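Local structure of UDP-D-quinovosamine 4-dehydrogenase (Vibrio fischeri, 3NKL) at residues 54-57 / 58-61; 116-119 / 120-123. The protein probably acts as an oxidoreductase and lyase on a UDP-linked sugar in polysaccharide synthesis, this chain being a Rossmann-like domain of the longer protein. One frame throughout, in Å; residues are numbered along the deposited sequence.

Contact 1: residues 54-57 / 58-61. With SO4 (sulfate ion), chain K; SO4 (sulfate ion), chain J.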
ATOM      1  N   PRO B  54       5.042 -10.742  10.089  1.00 26.79           N
ATOM      2  CA  PRO B  54       4.624 -10.359  11.444  1.00 28.76           C
ATOM      3  C   PRO B  54       5.027 -11.376  12.512  1.00 31.00           C
ATOM      4  O   PRO B  54       5.014 -11.056  13.693  1.00 28.56           O
ATOM      5  CB  PRO B  54       3.097 -10.296  11.346  1.00 31.47           C
ATOM      6  CG  PRO B  54       2.795 -10.173   9.885  1.00 31.81           C
ATOM      7  CD  PRO B  54       3.910 -10.822   9.144  1.00 28.82           C
ATOM      8  N   LYS B  55       5.347 -12.598  12.105  1.00 29.44           N
ATOM      9  CA  LYS B  55       5.824 -13.600  13.050  1.00 29.23           C
ATOM     10  C   LYS B  55       7.092 -13.117  13.747  1.00 33.77           C
ATOM     11  O   LYS B  55       7.413 -13.553  14.856  1.00 37.34           O
ATOM     12  CB  LYS B  55       6.089 -14.932  12.321  1.00 30.53           C
ATOM     13  CG  LYS B  55       6.851 -15.974  13.137  1.00 45.21           C
ATOM     14  CD  LYS B  55       6.954 -17.293  12.347  1.00 62.01           C
ATOM     15  CE  LYS B  55       7.828 -18.342  13.042  1.00 69.22           C
ATOM     16  NZ  LYS B  55       7.992 -19.575  12.196  1.00 69.70           N
ATOM     17  N   TYR B  56       7.820 -12.218  13.094  1.00 33.01           N
ATOM     18  CA  TYR B  56       9.067 -11.698  13.665  1.00 32.93           C
ATOM     19  C   TYR B  56       8.879 -10.563  14.688  1.00 28.89           C
ATOM     20  O   TYR B  56       9.860 -10.063  15.219  1.00 26.47           O
ATOM     21  CB  TYR B  56      10.015 -11.233  12.547  1.00 28.32           C
ATOM     22  CG  TYR B  56      10.825 -12.362  11.934  1.00 37.54           C
ATOM     23  CD1 TYR B  56      12.204 -12.294  11.859  1.00 46.32           C
ATOM     24  CD2 TYR B  56      10.203 -13.499  11.448  1.00 39.45           C
ATOM     25  CE1 TYR B  56      12.945 -13.329  11.305  1.00 50.98           C
ATOM     26  CE2 TYR B  56      10.939 -14.545  10.897  1.00 48.21           C
ATOM     27  CZ  TYR B  56      12.303 -14.450  10.826  1.00 49.93           C
ATOM     28  OH  TYR B  56      13.036 -15.484  10.279  1.00 56.90           O
ATOM     29  N   LEU B  57       7.639 -10.139  14.934  1.00 22.08           N
ATOM     30  CA  LEU B  57       7.376  -9.012  15.836  1.00 21.49           C
ATOM     31  C   LEU B  57       8.024  -9.186  17.215  1.00 24.06           C
ATOM     32  O   LEU B  57       8.750  -8.312  17.699  1.00 23.40           O
ATOM     33  CB  LEU B  57       5.868  -8.815  16.019  1.00 20.77           C
ATOM     34  CG  LEU B  57       5.170  -7.901  15.009  1.00 24.35           C
ATOM     35  CD1 LEU B  57       3.673  -8.058  15.176  1.00 24.65           C
ATOM     36  CD2 LEU B  57       5.586  -6.447  15.206  1.00 20.21           C
ATOM     37  N   GLU B  58       7.741 -10.304  17.858  1.00 29.65           N
ATOM     38  CA  GLU B  58       8.255 -10.522  19.208  1.00 32.25           C
ATOM     39  C   GLU B  58       9.765 -10.458  19.266  1.00 31.75           C
ATOM     40  O   GLU B  58      10.331  -9.777  20.121  1.00 36.89           O
ATOM     41  CB  GLU B  58       7.752 -11.848  19.767  1.00 41.77           C
ATOM     42  CG  GLU B  58       6.313 -11.761  20.227  1.00 61.97           C
ATOM     43  CD  GLU B  58       5.535 -13.039  19.996  1.00 76.21           C
ATOM     44  OE1 GLU B  58       4.521 -12.995  19.264  1.00 73.73           O
ATOM     45  OE2 GLU B  58       5.939 -14.084  20.547  1.00 88.27           O
ATOM     46  N   ARG B  59      10.427 -11.151  18.349  1.00 27.85           N
ATOM     47  CA  ARG B  59      11.874 -11.218  18.408  1.00 30.87           C
ATOM     48  C   ARG B  59      12.549  -9.886  18.087  1.00 33.27           C
ATOM     49  O   ARG B  59      13.607  -9.593  18.618  1.00 30.38           O
ATOM     50  CB  ARG B  59      12.420 -12.355  17.534  1.00 30.17           C
ATOM     51  CG  ARG B  59      12.324 -12.144  16.038  1.00 37.43           C
ATOM     52  CD  ARG B  59      12.671 -13.448  15.280  1.00 43.94           C
ATOM     53  NE  ARG B  59      11.556 -14.397  15.298  1.00 50.85           N
ATOM     54  CZ  ARG B  59      11.522 -15.545  14.621  1.00 56.73           C
ATOM     55  NH1 ARG B  59      12.552 -15.908  13.864  1.00 53.35           N
ATOM     56  NH2 ARG B  59      10.453 -16.329  14.702  1.00 56.03           N
ATOM     57  N   LEU B  60      11.943  -9.080  17.222  1.00 25.55           N
ATOM     58  CA  LEU B  60      12.509  -7.774  16.872  1.00 22.77           C
ATOM     59  C   LEU B  60      12.301  -6.782  18.004  1.00 24.50           C
ATOM     60  O   LEU B  60      13.189  -5.993  18.329  1.00 25.76           O
ATOM     61  CB  LEU B  60      11.861  -7.234  15.584  1.00 20.12           C
ATOM     62  CG  LEU B  60      12.243  -7.951  14.280  1.00 23.74           C
ATOM     63  CD1 LEU B  60      11.310  -7.517  13.136  1.00 22.42           C
ATOM     64  CD2 LEU B  60      13.705  -7.689  13.922  1.00 30.17           C
ATOM     65  N   ILE B  61      11.120  -6.818  18.609  1.00 24.08           N
ATOM     66  CA  ILE B  61      10.825  -5.912  19.717  1.00 21.35           C
ATOM     67  C   ILE B  61      11.812  -6.174  20.857  1.00 27.36           C
ATOM     68  O   ILE B  61      12.399  -5.251  21.403  1.00 27.57           O
ATOM     69  CB  ILE B  61       9.376  -6.094  20.204  1.00 22.62           C
ATOM     70  CG1 ILE B  61       8.411  -5.395  19.237  1.00 21.63           C
ATOM     71  CG2 ILE B  61       9.216  -5.569  21.635  1.00 27.95           C
ATOM     72  CD1 ILE B  61       6.940  -5.716  19.527  1.00 27.63           C
TER
HETATM   73  S   SO4 K 144       2.806 -14.508   9.907  1.00 68.90           S
HETATM   74  O1  SO4 K 144       4.144 -13.942   9.790  1.00 42.16           O
HETATM   75  O2  SO4 K 144       1.931 -13.928   8.876  1.00 71.87           O
HETATM   76  O3  SO4 K 144       2.896 -15.957   9.705  1.00 76.15           O
HETATM   77  O4  SO4 K 144       2.250 -14.234  11.234  1.00 73.04           O
HETATM   78  S   SO4 J 143      11.413 -17.784   8.173  1.00 95.23           S
HETATM   79  O1  SO4 J 143      12.498 -16.831   7.951  1.00 92.00           O
HETATM   80  O2  SO4 J 143      11.831 -19.081   7.650  1.00103.90           O
HETATM   81  O3  SO4 J 143      11.107 -17.917   9.598  1.00 91.46           O
HETATM   82  O4  SO4 J 143      10.216 -17.334   7.469  1.00100.02           O
HETATM   83  O   HOH W   1       9.150 -13.428  16.818  1.00 31.38           O
HETATM   84  O   HOH W   2       5.780 -12.134  17.065  1.00 36.15           O
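Glu58, the first residue of segment 58-61, meets Lys55 through a water: water 2 accepts from Glu58 N and donates to both Lys55 O and Glu58 OE1, 2.7 Å from that carboxylate oxygen. It thus links the carboxylate back to its own amide and to Lys55 O. Arg59 comes next and makes the main side-chain contact. Its CG sits between the backbone N and the carbonyl carbon (chi1 71°), and a second bend at chi3 brings the guanidinium back over Tyr56. There it lies flat on one face of the ring, the planes 21° apart, with CZ 3.9 Å from the Tyr56 ring centroid and almost straight above it, a cation-pi stack. NH1 reaches toward the rim, 3.4 Å from Tyr56 CZ, while CD adds a CH-pi contact over the same face. On the other branch, NH2 rests 3.7 Å from CE of the extended Lys55 chain. Water 1, in the guanidinium plane, accepts from Arg59 N and NE and donates to Lys55 O, 2.6 Å away. Leu60 N then donates to Tyr56 O (3.1 Å), and its CD1 packs on Tyr56 CB; Ile61 N makes the next i to i+4 bond, to Leu57 O, at 2.9 Å. Leu57 and Leu60 turn to Ile35 of strand 29-35, seating the helix on the sheet. At the outer end, Tyr56 OH donates to a sulfate oxygen, O1, 2.7 Å away. A second sulfate takes the amide of Lys55. The bond from NE to water 1 and the stack on the ring would together restrain the rotation of the guanidinium. With Lys43 NZ and His42 NE2 as further sulfate donors, the surface is consistent with one that attracts anions, although these sulfates probably come from the crystallisation liquor.

Contact 2: residues 116-119 / 120-123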
ATOM      1  N   GLU B 116      -1.952   8.523  18.401  0.61 15.84           N
ATOM      2  CA  GLU B 116      -2.098   7.317  19.232  0.61 18.03           C
ATOM      3  C   GLU B 116      -3.404   6.608  18.848  0.61 22.06           C
ATOM      4  O   GLU B 116      -4.426   7.265  18.683  0.61 22.66           O
ATOM      5  CB  GLU B 116      -2.058   7.691  20.726  0.61 24.66           C
ATOM      6  CG  GLU B 116      -0.781   8.448  21.111  0.61 21.51           C
ATOM      7  CD  GLU B 116      -0.702   8.893  22.576  0.61 35.41           C
ATOM      8  OE1 GLU B 116       0.424   9.234  23.010  0.61 37.63           O
ATOM      9  OE2 GLU B 116      -1.737   8.924  23.282  0.61 27.95           O
ATOM     10  N   VAL B 117      -3.383   5.285  18.662  1.00 16.46           N
ATOM     11  CA  VAL B 117      -4.630   4.586  18.332  1.00 21.28           C
ATOM     12  C   VAL B 117      -5.630   4.687  19.492  1.00 27.09           C
ATOM     13  O   VAL B 117      -5.227   4.868  20.642  1.00 22.55           O
ATOM     14  CB  VAL B 117      -4.426   3.112  17.924  1.00 24.63           C
ATOM     15  CG1 VAL B 117      -3.501   3.039  16.704  1.00 25.78           C
ATOM     16  CG2 VAL B 117      -3.900   2.300  19.086  1.00 28.19           C
ATOM     17  N   SER B 118      -6.929   4.592  19.214  1.00 25.01           N
ATOM     18  CA  SER B 118      -7.891   4.695  20.329  1.00 25.54           C
ATOM     19  C   SER B 118      -7.725   3.531  21.297  1.00 30.70           C
ATOM     20  O   SER B 118      -7.313   2.434  20.903  1.00 28.30           O
ATOM     21  CB  SER B 118      -9.342   4.774  19.835  1.00 34.87           C
ATOM     22  OG  SER B 118      -9.740   3.570  19.197  1.00 32.74           O
ATOM     23  N   ILE B 119      -8.035   3.782  22.568  1.00 30.96           N
ATOM     24  CA  ILE B 119      -8.056   2.737  23.578  1.00 30.95           C
ATOM     25  C   ILE B 119      -9.097   1.666  23.224  1.00 32.31           C
ATOM     26  O   ILE B 119      -8.902   0.488  23.513  1.00 27.83           O
ATOM     27  CB  ILE B 119      -8.387   3.309  24.958  1.00 35.31           C
ATOM     28  CG1 ILE B 119      -8.238   2.232  26.023  1.00 34.44           C
ATOM     29  CG2 ILE B 119      -9.803   3.901  24.975  1.00 46.53           C
ATOM     30  CD1 ILE B 119      -6.812   1.997  26.419  1.00 45.39           C
ATOM     31  N   ASP B 120     -10.201   2.084  22.607  1.00 27.74           N
ATOM     32  CA  ASP B 120     -11.197   1.140  22.115  1.00 33.80           C
ATOM     33  C   ASP B 120     -10.565   0.158  21.133  1.00 32.90           C
ATOM     34  O   ASP B 120     -10.746  -1.054  21.253  1.00 33.88           O
ATOM     35  CB  ASP B 120     -12.350   1.870  21.429  1.00 42.91           C
ATOM     36  CG  ASP B 120     -13.308   2.509  22.420  1.00 58.97           C
ATOM     37  OD1 ASP B 120     -13.351   2.069  23.590  1.00 52.07           O
ATOM     38  OD2 ASP B 120     -14.025   3.450  22.020  1.00 75.09           O
ATOM     39  N   ASP B 121      -9.822   0.685  20.161  1.00 23.64           N
ATOM     40  CA  ASP B 121      -9.175  -0.162  19.161  1.00 25.04           C
ATOM     41  C   ASP B 121      -8.051  -0.965  19.799  1.00 25.79           C
ATOM     42  O   ASP B 121      -7.871  -2.144  19.495  1.00 22.18           O
ATOM     43  CB  ASP B 121      -8.609   0.671  18.018  1.00 25.10           C
ATOM     44  CG  ASP B 121      -9.685   1.105  17.030  1.00 36.54           C
ATOM     45  OD1 ASP B 121      -9.371   1.838  16.066  1.00 37.72           O
ATOM     46  OD2 ASP B 121     -10.848   0.699  17.228  1.00 40.86           O
ATOM     47  N   LEU B 122      -7.282  -0.318  20.674  1.00 21.93           N
ATOM     48  CA  LEU B 122      -6.168  -0.989  21.336  1.00 20.91           C
ATOM     49  C   LEU B 122      -6.630  -2.235  22.078  1.00 26.11           C
ATOM     50  O   LEU B 122      -5.949  -3.264  22.085  1.00 26.24           O
ATOM     51  CB  LEU B 122      -5.538  -0.042  22.369  1.00 23.15           C
ATOM     52  CG  LEU B 122      -4.139  -0.384  22.892  1.00 26.21           C
ATOM     53  CD1 LEU B 122      -3.083  -0.280  21.759  1.00 23.32           C
ATOM     54  CD2 LEU B 122      -3.809   0.574  24.020  1.00 29.68           C
ATOM     55  N   LEU B 123      -7.764  -2.119  22.764  1.00 24.89           N
ATOM     56  CA  LEU B 123      -8.195  -3.158  23.688  1.00 23.04           C
ATOM     57  C   LEU B 123      -9.269  -4.062  23.075  1.00 25.42           C
ATOM     58  O   LEU B 123      -9.621  -5.092  23.642  1.00 30.62           O
ATOM     59  CB  LEU B 123      -8.699  -2.546  25.017  1.00 25.51           C
ATOM     60  CG  LEU B 123      -7.678  -1.695  25.798  1.00 28.17           C
ATOM     61  CD1 LEU B 123      -8.260  -1.244  27.127  1.00 29.20           C
ATOM     62  CD2 LEU B 123      -6.378  -2.455  26.036  1.00 30.44           C
TER
HETATM   63  O   HOH W   3      -7.658   3.860  16.291  1.00 32.38           O
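Ser118 is the N-cap of the short helix 119-123, and its hydroxyl takes the amide of Asp121 three residues on. From CB, which lies 4.1 Å from Asp121 N, the side chain needs just one more atom to reach it: with OG placed between the backbone N and the carbonyl carbon (chi1 66°), the oxygen turns to the first turn of the helix and accepts from Asp121 N at 3.0 Å, with an N-H...O angle of 156°. Beyond this bond, OG also lies against the Asp121 side chain, 3.3 Å from the carboxylate carbon CG and farther from both carboxylate oxygens. A water completes the link between the two residues, accepting from Ser118 N and donating to Asp121 OD1. The aspartate thus reaches back to the capping residue's backbone while the serine reaches forward, a water-mediated counterpart of a capping box. Ser118 O, in turn, receives Leu122 N at 2.8 Å, and Ile119 O receives Leu123 N, the next bond in the helical series.

Leu122 puts CD1 against CG2 of Val117, the two side chains crossing at about a right angle. Both also reach helix 78-89, Val117 at Ile85 and Leu122 at Ala89, while the backbone of Val117 is hydrogen-bonded to Val95; Val117 thereby ties the start of helix 119-123 to strand 94-97 and helix 78-89. Ile119, with CG1 anti to its own amide nitrogen (chi1 -173°), crosses Leu123 obliquely, its CD1 ending 3.6 Å from CD1 of Leu123 and 4.1 Å from CD2 of Leu122.

In the fold
Both contacts lie where a strand leads into a helix, yet at places whose centres are 21 Å apart and whose nearest atoms are about 12 Å apart. Contact 1 is partly buried: its leucines reach the parallel strands 29-35 and 5-10 of the Rossmann-like sheet, while Lys55 N and Tyr56 OH bind sulfates on its polar side. Contact 2 lies on the surface, following the outermost strand 115-116, and leans on helix 78-89. Their chemistry differs accordingly. Residues 54-61 combine an aromatic-guanidinium stack with water bridges in a setting rich in positive charge, whereas residues 116-123 rely on a serine cap, a water-linked aspartate and contacts among branched aliphatic side chains.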